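PDB 3FI9: malate dehydrogenase, which probably catalyses the NAD-dependent interconversion of malate and oxaloacetate. Local coordinates for residues Gly49-Ile54 / Leu64-Asp69; Val188-Ala193 / Thr198-Leu203; Lys230-Gly233 / Phe237-Pro240; Ile245-Ala250 / Glu255-Pro260; Phe270-Met275 / Pro324-Trp329. All coordinates share one frame; numbering follows the deposited sequence.

Contact 1 (Gly49-Ile54 / Leu64-Asp69); sequences GVAEEI and LTFTSD
The Phe-66 ring is the one flat group of this contact, and Ala-51 meets it obliquely. The methyl carbon CB of Ala-51 lies 3.3 Å from CD2 of Phe-66. It is 3.6 Å from CE2 of the same ring, and the methyl sits against the CD2-CE2 bond. The pairing belongs to the beta-alpha-beta unit of strand 37-40, helix 44-57 and strand 65-67 in the NAD-binding Rossmann domain. Strand 65-67 is the outermost strand at this end of the sheet, and helix 44-57 packs against it. The ring of Phe-66 also touches Leu-47 and Arg-55 of that helix. Its CG sits between the backbone N and the carbonyl carbon (chi1 63°), and the CB bond already points toward the helix.

Leu-64 makes the second half of the contact. Its CD2 branch reaches the helix backbone, 3.7 Å from Ala-51 O, and also packs on the Ala-51 methyl. The side chains of Leu-64 and Ile-54 cross at about a right angle. No hydrogen bond joins the two segments, so the join is apolar packing.

The same helix also reaches the second subunit. Glu-53 forms a salt bridge with Arg-232 of the second subunit. Phe-66 lies about 7 Å from Ala-16, side chain to side chain, and Ala-16 is a predicted NAD-binding residue. Ile-54 presents CB to Leu-64 CD2 at 3.8 Å, while its CG2 touches both methyls of Leu-64.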
# COMPACT_ATOMS: atom_id res chain seq x y z
N GLY A 49 -13.28 -1.67 9.02
CA GLY A 49 -13.13 -2.19 7.67
C GLY A 49 -11.65 -2.22 7.31
O GLY A 49 -11.20 -3.12 6.58
N VAL A 50 -10.93 -1.21 7.79
CA VAL A 50 -9.49 -1.16 7.54
C VAL A 50 -8.81 -2.34 8.22
O VAL A 50 -8.01 -2.99 7.58
CB VAL A 50 -8.86 0.14 7.98
CG1 VAL A 50 -7.36 0.07 7.77
CG2 VAL A 50 -9.48 1.33 7.21
N ALA A 51 -9.10 -2.57 9.51
CA ALA A 51 -8.47 -3.66 10.26
C ALA A 51 -8.76 -5.01 9.61
O ALA A 51 -7.88 -5.85 9.56
CB ALA A 51 -8.93 -3.67 11.75
N GLU A 52 -9.99 -5.20 9.14
CA GLU A 52 -10.39 -6.45 8.48
C GLU A 52 -9.52 -6.65 7.24
O GLU A 52 -9.00 -7.73 7.02
CB GLU A 52 -11.89 -6.45 8.11
CG GLU A 52 -12.86 -6.49 9.32
CD GLU A 52 -12.78 -7.77 10.17
OE1 GLU A 52 -11.68 -8.32 10.43
OE2 GLU A 52 -13.84 -8.22 10.64
N GLU A 53 -9.33 -5.61 6.45
CA GLU A 53 -8.46 -5.71 5.27
C GLU A 53 -7.01 -6.10 5.65
O GLU A 53 -6.41 -6.94 4.99
CB GLU A 53 -8.50 -4.41 4.47
CG GLU A 53 -9.72 -4.31 3.52
CD GLU A 53 -9.28 -4.21 2.05
OE1 GLU A 53 -8.76 -5.19 1.49
OE2 GLU A 53 -9.42 -3.11 1.49
N ILE A 54 -6.46 -5.48 6.68
CA ILE A 54 -5.09 -5.80 7.09
C ILE A 54 -5.00 -7.25 7.54
O ILE A 54 -4.11 -8.01 7.12
CB ILE A 54 -4.60 -4.87 8.20
CG1 ILE A 54 -4.77 -3.40 7.70
CG2 ILE A 54 -3.19 -5.29 8.67
CD1 ILE A 54 -3.96 -3.09 6.40
N LEU A 64 -2.25 -7.16 15.31
CA LEU A 64 -2.96 -5.93 15.02
C LEU A 64 -4.05 -5.64 16.07
O LEU A 64 -4.79 -6.53 16.47
CB LEU A 64 -3.60 -6.02 13.64
CG LEU A 64 -4.16 -4.71 13.09
CD1 LEU A 64 -3.00 -3.79 12.51
CD2 LEU A 64 -5.21 -4.99 11.98
N THR A 65 -4.14 -4.39 16.51
CA THR A 65 -5.20 -3.97 17.40
C THR A 65 -5.84 -2.73 16.76
O THR A 65 -5.21 -2.02 15.98
CB THR A 65 -4.75 -3.68 18.88
OG1 THR A 65 -3.62 -2.79 18.93
CG2 THR A 65 -4.44 -4.99 19.68
N PHE A 66 -7.11 -2.51 17.05
CA PHE A 66 -7.72 -1.26 16.61
C PHE A 66 -8.66 -0.76 17.67
O PHE A 66 -9.24 -1.57 18.42
CB PHE A 66 -8.39 -1.36 15.25
CG PHE A 66 -9.56 -2.31 15.20
CD1 PHE A 66 -10.87 -1.84 15.32
CD2 PHE A 66 -9.35 -3.67 15.00
CE1 PHE A 66 -11.95 -2.73 15.25
CE2 PHE A 66 -10.43 -4.55 14.92
CZ PHE A 66 -11.71 -4.09 15.06
N THR A 67 -8.81 0.55 17.73
CA THR A 67 -9.63 1.15 18.76
C THR A 67 -10.00 2.59 18.42
O THR A 67 -9.24 3.31 17.72
CB THR A 67 -8.91 1.07 20.17
OG1 THR A 67 -9.75 1.66 21.18
CG2 THR A 67 -7.59 1.85 20.17
N SER A 68 -11.17 3.01 18.90
CA SER A 68 -11.58 4.43 18.85
C SER A 68 -11.44 5.15 20.19
O SER A 68 -11.94 6.28 20.34
CB SER A 68 -13.01 4.57 18.36
OG SER A 68 -13.12 4.04 17.07
N ASP A 69 -10.76 4.50 21.13
CA ASP A 69 -10.48 5.04 22.46
C ASP A 69 -9.03 5.46 22.52
O ASP A 69 -8.11 4.63 22.44
CB ASP A 69 -10.73 3.99 23.56
CG ASP A 69 -10.53 4.57 24.99
OD1 ASP A 69 -11.51 5.08 25.58
OD2 ASP A 69 -9.41 4.62 25.48

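Contact 2 (Val188-Ala193 / Thr198-Leu203)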
# COMPACT_ATOMS: atom_id res chain seq x y z
N VAL A 188 13.60 26.16 -2.79
CA VAL A 188 14.36 25.22 -3.59
C VAL A 188 15.86 25.53 -3.50
O VAL A 188 16.31 26.64 -3.80
CB VAL A 188 13.89 25.27 -5.08
CG1 VAL A 188 14.51 24.15 -5.86
CG2 VAL A 188 12.34 25.20 -5.18
N PHE A 189 16.63 24.57 -3.01
CA PHE A 189 18.09 24.69 -2.96
C PHE A 189 18.72 23.93 -4.12
O PHE A 189 19.31 22.86 -3.94
CB PHE A 189 18.65 24.18 -1.62
CG PHE A 189 18.61 25.20 -0.54
CD1 PHE A 189 17.41 25.89 -0.27
CD2 PHE A 189 19.73 25.47 0.23
CE1 PHE A 189 17.34 26.87 0.76
CE2 PHE A 189 19.68 26.44 1.29
CZ PHE A 189 18.48 27.13 1.55
N ALA A 190 18.59 24.48 -5.32
CA ALA A 190 19.11 23.77 -6.53
C ALA A 190 20.62 23.49 -6.48
O ALA A 190 21.15 22.57 -7.12
CB ALA A 190 18.75 24.57 -7.79
N SER A 191 21.36 24.29 -5.73
CA SER A 191 22.77 23.99 -5.60
C SER A 191 23.07 22.57 -5.03
O SER A 191 24.18 22.10 -5.16
CB SER A 191 23.46 25.04 -4.71
OG SER A 191 23.10 24.82 -3.36
N THR A 192 22.11 21.89 -4.40
CA THR A 192 22.38 20.58 -3.82
C THR A 192 22.31 19.46 -4.86
O THR A 192 22.81 18.37 -4.62
CB THR A 192 21.36 20.17 -2.70
OG1 THR A 192 20.09 19.91 -3.27
CG2 THR A 192 21.21 21.25 -1.62
N ALA A 193 21.64 19.69 -5.97
CA ALA A 193 21.24 18.59 -6.86
C ALA A 193 22.16 18.34 -8.06
O ALA A 193 22.79 19.24 -8.57
CB ALA A 193 19.84 18.76 -7.35
N THR A 198 25.81 15.68 -13.42
CA THR A 198 25.99 17.12 -13.69
C THR A 198 25.18 18.01 -12.73
O THR A 198 23.95 17.86 -12.63
CB THR A 198 25.47 17.43 -15.08
OG1 THR A 198 26.25 16.72 -16.04
CG2 THR A 198 25.48 18.91 -15.36
N PRO A 199 25.86 18.95 -12.04
CA PRO A 199 25.17 19.84 -11.10
C PRO A 199 24.00 20.51 -11.77
O PRO A 199 24.09 20.96 -12.89
CB PRO A 199 26.26 20.86 -10.73
CG PRO A 199 27.55 20.06 -10.85
CD PRO A 199 27.31 19.20 -12.08
N LEU A 200 22.86 20.51 -11.08
CA LEU A 200 21.68 21.15 -11.59
C LEU A 200 21.95 22.64 -11.92
O LEU A 200 21.39 23.19 -12.89
CB LEU A 200 20.56 20.99 -10.57
CG LEU A 200 19.24 21.70 -10.91
CD1 LEU A 200 18.78 21.32 -12.33
CD2 LEU A 200 18.13 21.39 -9.88
N THR A 201 22.84 23.27 -11.16
CA THR A 201 23.01 24.72 -11.36
C THR A 201 23.84 25.00 -12.62
O THR A 201 23.83 26.12 -13.11
CB THR A 201 23.64 25.40 -10.13
OG1 THR A 201 24.77 24.65 -9.72
CG2 THR A 201 22.66 25.46 -8.95
N ASP A 202 24.49 23.97 -13.16
CA ASP A 202 25.13 24.08 -14.47
C ASP A 202 24.15 23.92 -15.61
O ASP A 202 24.48 24.18 -16.76
CB ASP A 202 26.22 23.02 -14.65
CG ASP A 202 27.44 23.27 -13.77
OD1 ASP A 202 27.51 24.32 -13.12
OD2 ASP A 202 28.33 22.40 -13.73
N LEU A 203 22.93 23.46 -15.32
CA LEU A 203 21.98 23.20 -16.40
C LEU A 203 20.90 24.26 -16.47
O LEU A 203 20.43 24.55 -17.56
CB LEU A 203 21.33 21.81 -16.28
CG LEU A 203 22.26 20.63 -16.55
CD1 LEU A 203 21.67 19.32 -16.00
CD2 LEU A 203 22.57 20.51 -18.04
O HOH W 1 23.49 21.94 -8.52
O HOH W 2 25.58 23.50 -7.72
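One direct hydrogen bond joins Ala-193 and Leu-200. Leu-200 N donates to Ala-193 O at 2.8 Å, and the N-H points almost straight at the oxygen (179°). The same oxygen takes a CA-H contact from Pro-199 CA.

Water supplies the next set of bonds. Water 1 donates to Ala-190 O and to Ala-193 O. It accepts from Thr-201 N at 3.0 Å. It therefore ties two carbonyls of one segment to an amide of the other. Ala-193 O thus receives a water as well as the Leu-200 amide. Water 2 also lies between the segments and donates to Ser-191 O.

The two segments flank the beta-hairpin of strands 194-195 and 198-199 in the alpha/beta C-terminal domain. Residues 190-192 form a 3-10 segment that leads into strand 194-195. That strand pairs antiparallel with strand 198-199, at the edge of a small three-stranded sheet.

Apolar contacts lie beside these bonds. Leu-200 CD2 reaches Ala-190 CB at 3.9 Å and Ala-193 CB at 4.0 Å. Its CG stands anti to the backbone N (chi1 176°), which lets CD2 touch both alanine methyls. Leu-200 also packs on Leu-162 of helix 153-166 and Trp-214 of helix 211-222. Thr-201 turns its methyl toward the 3-10 segment, with CG2 3.7 Å from Ser-191 CA. The hydroxyl of Ser-191 is bonded to Glu-299.

Contact 3 (Lys230-Gly233 / Phe237-Pro240); sequences KLRG and FQSP
A bend in Arg-232 and the first torsion of Phe-237 bring the groups together. The arginine chain is extended at chi2 and then turns at chi3 (81°), which swings the guanidinium round to the start of the next helix. Phe-237 has its CG between the backbone N and the carbonyl carbon (chi1 59°), and this brings the end of the ring closer to the arginine.

The ring lies over one face of the guanidinium. Phe-237 CE2 sits above its centre, 3.4 Å from Arg-232 CZ. The two planes are 39° apart, so the groups are tilted rather than stacked flat.

Gln-238 comes to the edge of the same group. Arg-232 NH1 donates to Gln-238 OE1 at 2.8 Å, with the oxygen close to the guanidinium plane. NH2 adds only a weak bond to the same oxygen, at 3.4 Å. An edge bond and a covered face together limit how the guanidinium can turn.

Gln-238 NE2 bonds to Gln-26 and to the backbone of Ser-22 of the second subunit. The carboxylate of Glu-53 of the second subunit accepts from the backbone N of Phe-237 and Ser-239.

Helix 224-232 ends here, and helix 238-251 begins at the dimer interface with Phe-237 at its N-cap position, packed beside Met-19, which is predicted to bind NAD.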
# COMPACT_ATOMS: atom_id res chain seq x y z
N LYS A 230 -6.48 16.49 -9.38
CA LYS A 230 -7.10 16.65 -10.70
C LYS A 230 -7.00 15.31 -11.44
O LYS A 230 -7.85 14.95 -12.22
CB LYS A 230 -6.34 17.74 -11.46
CG LYS A 230 -6.70 17.84 -12.94
CD LYS A 230 -5.62 18.64 -13.68
CE LYS A 230 -5.12 19.76 -12.77
NZ LYS A 230 -3.68 20.05 -13.02
N LEU A 231 -5.95 14.56 -11.18
CA LEU A 231 -5.77 13.33 -11.96
C LEU A 231 -6.42 12.11 -11.30
O LEU A 231 -7.01 11.28 -12.00
CB LEU A 231 -4.30 13.08 -12.23
CG LEU A 231 -3.47 14.16 -12.90
CD1 LEU A 231 -2.01 13.75 -12.78
CD2 LEU A 231 -3.83 14.33 -14.37
N ARG A 232 -6.30 11.99 -9.97
CA ARG A 232 -6.87 10.87 -9.24
C ARG A 232 -8.27 11.10 -8.77
O ARG A 232 -8.92 10.14 -8.42
CB ARG A 232 -6.06 10.51 -7.97
CG ARG A 232 -4.71 9.94 -8.25
CD ARG A 232 -4.22 9.22 -6.98
NE ARG A 232 -4.85 7.89 -6.95
CZ ARG A 232 -4.28 6.84 -6.36
NH1 ARG A 232 -3.12 7.03 -5.76
NH2 ARG A 232 -4.85 5.65 -6.40
N GLY A 233 -8.71 12.34 -8.68
CA GLY A 233 -10.06 12.60 -8.16
C GLY A 233 -10.10 12.68 -6.65
O GLY A 233 -11.17 12.84 -6.08
N PHE A 237 -2.55 9.91 -1.34
CA PHE A 237 -2.61 9.13 -0.10
C PHE A 237 -1.52 8.07 -0.04
O PHE A 237 -1.03 7.70 1.05
CB PHE A 237 -4.00 8.54 0.11
CG PHE A 237 -4.45 7.63 -1.00
CD1 PHE A 237 -4.33 6.25 -0.87
CD2 PHE A 237 -5.01 8.15 -2.15
CE1 PHE A 237 -4.77 5.39 -1.90
CE2 PHE A 237 -5.43 7.31 -3.17
CZ PHE A 237 -5.31 5.93 -3.05
N GLN A 238 -1.08 7.62 -1.20
CA GLN A 238 -0.06 6.60 -1.17
C GLN A 238 1.33 7.21 -0.90
O GLN A 238 2.11 6.66 -0.07
CB GLN A 238 -0.04 5.79 -2.45
CG GLN A 238 -1.34 5.02 -2.71
CD GLN A 238 -1.26 4.23 -4.04
OE1 GLN A 238 -1.95 4.57 -5.03
NE2 GLN A 238 -0.37 3.21 -4.08
N SER A 239 1.65 8.33 -1.55
CA SER A 239 3.00 8.88 -1.28
C SER A 239 3.19 9.46 0.14
O SER A 239 4.20 9.18 0.77
CB SER A 239 3.53 9.81 -2.40
OG SER A 239 2.59 10.88 -2.69
N PRO A 240 2.22 10.26 0.66
CA PRO A 240 2.40 10.74 2.00
C PRO A 240 2.48 9.59 2.98
O PRO A 240 3.17 9.69 3.96
CB PRO A 240 1.14 11.57 2.30
CG PRO A 240 0.16 11.22 1.23
CD PRO A 240 0.93 10.69 0.06

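Contact 4 (Ile245-Ala250 / Glu255-Pro260); sequences IEMIRA and EAFRWP
Arg-249 and Glu-255 pair in an unusual way: Glu-255 OE1 lies over the guanidinium face, toward its rim, instead of at the edge. Arg-249 NH2 is 3.6 Å from Glu-255 OE1, a long salt bridge. The oxygen is well out of the guanidinium plane, so no N-H points at it. The two flat groups are nearly parallel, 17° apart, and the side chains run side by side. Water 5 donates to the same OE1.

Water 3 joins the backbones near Arg-249. It donates to Glu-246 O and to Glu-255 O. It accepts from Arg-249 NE at 3.0 Å, in the plane of the guanidinium, and so helps fix the turn of that group.

Phe-257 brings the loop back onto helix 238-251. Met-247 CG sits over the centre of one ring face, 3.6 Å from the centroid, a CH-pi contact. Met-247 SD adds an oblique Met-aromatic contact. Trp-259 N lies over the opposite face, toward the rim. Glu-246 CB comes to Phe-257 CD1 at 3.6 Å, and the ring root packs on the helix where Phe-257 CB meets Ala-250 CB at 3.8 Å.

Met-247 also packs on Ile-123 of strand 121-124, in the NAD-binding domain. Close packing holds the apolar end. At the polar end, attraction probably acts through charge, with no direct N-H bond, while waters 3 and 5 supply the hydrogen bonds.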
# COMPACT_ATOMS: atom_id res chain seq x y z
N ILE A 245 5.88 6.58 6.69
CA ILE A 245 6.25 5.32 7.35
C ILE A 245 7.75 5.02 7.21
O ILE A 245 8.36 4.42 8.12
CB ILE A 245 5.38 4.13 6.94
CG1 ILE A 245 3.88 4.51 7.11
CG2 ILE A 245 5.78 2.86 7.81
CD1 ILE A 245 3.42 4.99 8.55
N GLU A 246 8.36 5.44 6.09
CA GLU A 246 9.82 5.33 6.03
C GLU A 246 10.41 6.16 7.13
O GLU A 246 11.44 5.76 7.70
CB GLU A 246 10.42 5.90 4.73
CG GLU A 246 10.22 5.12 3.49
CD GLU A 246 10.91 5.80 2.29
OE1 GLU A 246 11.83 5.20 1.74
OE2 GLU A 246 10.55 6.92 1.89
N MET A 247 9.82 7.35 7.40
CA MET A 247 10.35 8.18 8.53
C MET A 247 10.29 7.44 9.88
O MET A 247 11.30 7.45 10.63
CB MET A 247 9.63 9.54 8.66
CG MET A 247 9.63 10.37 7.34
SD MET A 247 8.64 11.87 7.50
CE MET A 247 9.40 12.70 8.85
N ILE A 248 9.13 6.87 10.23
CA ILE A 248 9.02 6.20 11.54
C ILE A 248 9.94 4.93 11.58
O ILE A 248 10.54 4.59 12.61
CB ILE A 248 7.55 5.87 11.93
CG1 ILE A 248 7.43 5.81 13.46
CG2 ILE A 248 7.03 4.55 11.24
CD1 ILE A 248 7.63 7.17 14.15
N ARG A 249 10.08 4.26 10.46
CA ARG A 249 11.08 3.19 10.41
C ARG A 249 12.49 3.66 10.83
O ARG A 249 13.18 2.97 11.59
CB ARG A 249 11.13 2.51 9.06
CG ARG A 249 12.30 1.51 8.98
CD ARG A 249 12.16 0.66 7.75
NE ARG A 249 12.42 1.42 6.53
CZ ARG A 249 12.31 0.89 5.30
NH1 ARG A 249 12.00 -0.40 5.16
NH2 ARG A 249 12.56 1.62 4.23
N ALA A 250 12.93 4.82 10.34
CA ALA A 250 14.23 5.38 10.71
C ALA A 250 14.30 5.68 12.20
O ALA A 250 15.29 5.40 12.85
CB ALA A 250 14.50 6.68 9.89
N GLU A 255 16.45 1.40 8.62
CA GLU A 255 17.10 2.07 7.51
C GLU A 255 16.92 3.60 7.63
O GLU A 255 15.86 4.08 7.99
CB GLU A 255 16.45 1.52 6.25
CG GLU A 255 17.01 2.00 4.92
CD GLU A 255 16.48 1.17 3.77
OE1 GLU A 255 15.84 0.11 4.05
OE2 GLU A 255 16.71 1.55 2.60
N ALA A 256 17.97 4.37 7.37
CA ALA A 256 17.89 5.82 7.47
C ALA A 256 16.97 6.41 6.42
O ALA A 256 16.71 5.83 5.33
CB ALA A 256 19.31 6.48 7.36
N PHE A 257 16.44 7.57 6.76
CA PHE A 257 15.51 8.24 5.88
C PHE A 257 16.24 9.36 5.09
O PHE A 257 16.87 10.22 5.68
CB PHE A 257 14.34 8.76 6.73
CG PHE A 257 13.36 9.51 5.94
CD1 PHE A 257 12.52 8.85 5.05
CD2 PHE A 257 13.29 10.89 6.06
CE1 PHE A 257 11.61 9.58 4.28
CE2 PHE A 257 12.37 11.60 5.31
CZ PHE A 257 11.55 10.95 4.42
N ARG A 258 16.18 9.32 3.76
CA ARG A 258 17.05 10.20 2.94
C ARG A 258 16.44 11.43 2.30
O ARG A 258 16.84 11.79 1.17
CB ARG A 258 17.76 9.38 1.84
N TRP A 259 15.51 12.11 2.99
CA TRP A 259 14.83 13.30 2.43
C TRP A 259 14.68 14.25 3.61
O TRP A 259 14.74 13.86 4.75
CB TRP A 259 13.43 12.96 1.88
CG TRP A 259 13.48 11.98 0.74
CD1 TRP A 259 13.17 10.64 0.78
CD2 TRP A 259 13.90 12.26 -0.59
NE1 TRP A 259 13.37 10.08 -0.45
CE2 TRP A 259 13.81 11.05 -1.32
CE3 TRP A 259 14.31 13.42 -1.25
CZ2 TRP A 259 14.15 10.96 -2.67
CZ3 TRP A 259 14.61 13.34 -2.60
CH2 TRP A 259 14.54 12.10 -3.30
N PRO A 260 14.49 15.52 3.34
CA PRO A 260 14.17 16.51 4.37
C PRO A 260 12.94 16.12 5.23
O PRO A 260 11.98 15.52 4.70
CB PRO A 260 13.82 17.74 3.53
CG PRO A 260 14.72 17.60 2.34
CD PRO A 260 14.61 16.13 2.00
O HOH W 3 13.52 4.18 6.73
O HOH W 4 11.53 7.65 -0.38
O HOH W 5 13.59 -1.17 2.35

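Contact 5 (Phe270-Met275 / Pro324-Trp329)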
# COMPACT_ATOMS: atom_id res chain seq x y z
N PHE A 270 16.60 32.31 12.50
CA PHE A 270 15.48 31.36 12.29
C PHE A 270 14.96 30.88 13.67
O PHE A 270 15.17 29.76 14.06
CB PHE A 270 16.02 30.19 11.47
CG PHE A 270 16.48 30.59 10.10
CD1 PHE A 270 15.56 30.73 9.07
CD2 PHE A 270 17.83 30.86 9.84
CE1 PHE A 270 15.98 31.11 7.79
CE2 PHE A 270 18.27 31.24 8.53
CZ PHE A 270 17.34 31.36 7.53
N GLU A 271 14.33 31.78 14.42
CA GLU A 271 14.06 31.47 15.82
C GLU A 271 12.72 30.78 16.00
O GLU A 271 11.76 31.14 15.33
CB GLU A 271 14.07 32.79 16.61
CG GLU A 271 15.42 33.53 16.51
CD GLU A 271 15.55 34.47 15.32
OE1 GLU A 271 14.66 34.52 14.42
OE2 GLU A 271 16.60 35.17 15.29
N HIS A 272 12.65 29.81 16.93
CA HIS A 272 11.32 29.35 17.45
C HIS A 272 10.35 28.92 16.38
O HIS A 272 9.26 29.50 16.23
CB HIS A 272 10.67 30.45 18.28
CG HIS A 272 11.49 30.87 19.46
ND1 HIS A 272 12.01 32.14 19.59
CD2 HIS A 272 11.94 30.15 20.51
CE1 HIS A 272 12.74 32.20 20.70
NE2 HIS A 272 12.71 31.01 21.28
N ILE A 273 10.72 27.89 15.62
CA ILE A 273 9.91 27.53 14.47
C ILE A 273 10.04 26.07 14.14
O ILE A 273 10.97 25.40 14.63
CB ILE A 273 10.35 28.39 13.22
CG1 ILE A 273 9.25 28.44 12.17
CG2 ILE A 273 11.70 27.89 12.65
CD1 ILE A 273 8.06 29.34 12.61
N MET A 274 9.13 25.54 13.32
CA MET A 274 9.35 24.18 12.73
C MET A 274 9.44 24.39 11.22
O MET A 274 8.54 25.02 10.64
CB MET A 274 8.14 23.28 12.94
CG MET A 274 7.67 23.11 14.37
SD MET A 274 8.55 21.70 15.14
CE MET A 274 7.97 20.42 14.00
N MET A 275 10.50 23.85 10.60
CA MET A 275 10.77 24.01 9.17
C MET A 275 11.27 22.69 8.61
O MET A 275 11.90 21.95 9.34
CB MET A 275 11.91 25.03 8.94
CG MET A 275 11.46 26.45 8.91
SD MET A 275 12.73 27.54 8.28
CE MET A 275 14.04 27.16 9.37
N PRO A 324 1.68 29.01 23.51
CA PRO A 324 2.00 30.02 24.53
C PRO A 324 2.92 31.10 23.98
O PRO A 324 3.58 30.87 22.94
CB PRO A 324 2.75 29.23 25.60
CG PRO A 324 2.57 27.78 25.25
CD PRO A 324 2.40 27.75 23.75
N ALA A 325 2.95 32.26 24.64
CA ALA A 325 3.95 33.29 24.36
C ALA A 325 5.32 32.68 24.20
O ALA A 325 5.75 31.83 25.00
CB ALA A 325 3.99 34.34 25.48
N ILE A 326 6.07 33.14 23.21
CA ILE A 326 7.38 32.53 23.02
C ILE A 326 8.21 32.64 24.30
O ILE A 326 8.89 31.70 24.69
CB ILE A 326 8.09 33.16 21.81
CG1 ILE A 326 7.55 32.53 20.53
CG2 ILE A 326 9.59 32.98 21.90
CD1 ILE A 326 7.88 33.35 19.30
N ALA A 327 8.08 33.77 24.99
CA ALA A 327 8.84 34.02 26.22
C ALA A 327 8.58 32.97 27.30
O ALA A 327 9.39 32.80 28.22
CB ALA A 327 8.52 35.41 26.73
N ASP A 328 7.46 32.26 27.18
CA ASP A 328 7.05 31.28 28.16
C ASP A 328 7.46 29.83 27.81
O ASP A 328 7.30 28.93 28.64
CB ASP A 328 5.54 31.40 28.42
CG ASP A 328 5.17 32.71 29.13
OD1 ASP A 328 6.01 33.22 29.89
OD2 ASP A 328 4.05 33.22 28.95
N TRP A 329 7.99 29.59 26.61
CA TRP A 329 8.32 28.22 26.22
C TRP A 329 9.32 27.60 27.20
O TRP A 329 10.28 28.26 27.62
CB TRP A 329 8.87 28.17 24.78
CG TRP A 329 7.84 28.51 23.72
CD1 TRP A 329 6.61 29.04 23.90
CD2 TRP A 329 8.01 28.37 22.30
NE1 TRP A 329 5.97 29.20 22.69
CE2 TRP A 329 6.82 28.81 21.69
CE3 TRP A 329 9.05 27.91 21.49
CZ2 TRP A 329 6.65 28.81 20.30
CZ3 TRP A 329 8.88 27.89 20.12
CH2 TRP A 329 7.69 28.34 19.54
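His-272 meets Ile-326 and Trp-329 beside edge strand 273-277 of the large mixed sheet. His-272 and Ile-273 both face Val-265, a G1 beta bulge, and the chain turns a corner at His-272.

The CB of His-272 points toward the C-terminal segment. It rests on the tryptophan, 3.6 Å from Trp-329 CZ3, and CH2 of that ring is close behind. CG comes next. It stands anti to the carbonyl carbon (chi1 -60°) and touches the methyl Ile-326 CG2. CD2 turns to the tryptophan, 3.8 Å from Trp-329 CE3. ND1, on the other branch, has Ile-326 CG2 at 3.4 Å. CE1 and NE2 meet this methyl as well.

The methyl of Ile-326 lies over the centre of one imidazole face, 14° off the ring normal, as a CH-pi contact. Against Trp-329, the histidine brings its edge toward the face of the six-membered ring. The centroids of the His-272 ring and the Trp-329 six-membered ring are 5.2 Å apart and their planes stand at 85°, an offset edge-to-face pair.

The contact brings the end of the modelled chain back to the sheet, beyond helix 297-319. Tyr-264 of strand 261-267 touches both His-272 and Trp-329. Arg-314 of helix 297-319 bonds to His-272 O and packs on Ile-326. The indole is tied within its own turn: Trp-329 NE1 donates to Pro-324 O at 2.9 Å, from above the carbonyl plane.

In the fold
Contact 3 is buried, contacts 1, 2 and 4 are partly buried, and contact 5 lies at the surface. Contacts 1 and 5 reach the two outermost strands of the same mixed sheet. Contacts 3 and 4 share helix 238-251, one at its start and one further along it. Contacts 1 and 3 lie at the dimer interface and face each other's elements across it. Contact 2 lies in the same C-terminal domain as contacts 3 and 4 but shares no element with them. The chemistry varies with place: apolar packing in contact 1, backbone and water bonds in contact 2, arginine bonding in contact 3, mixed charge and aromatic packing in contact 4, and ring contacts in contact 5.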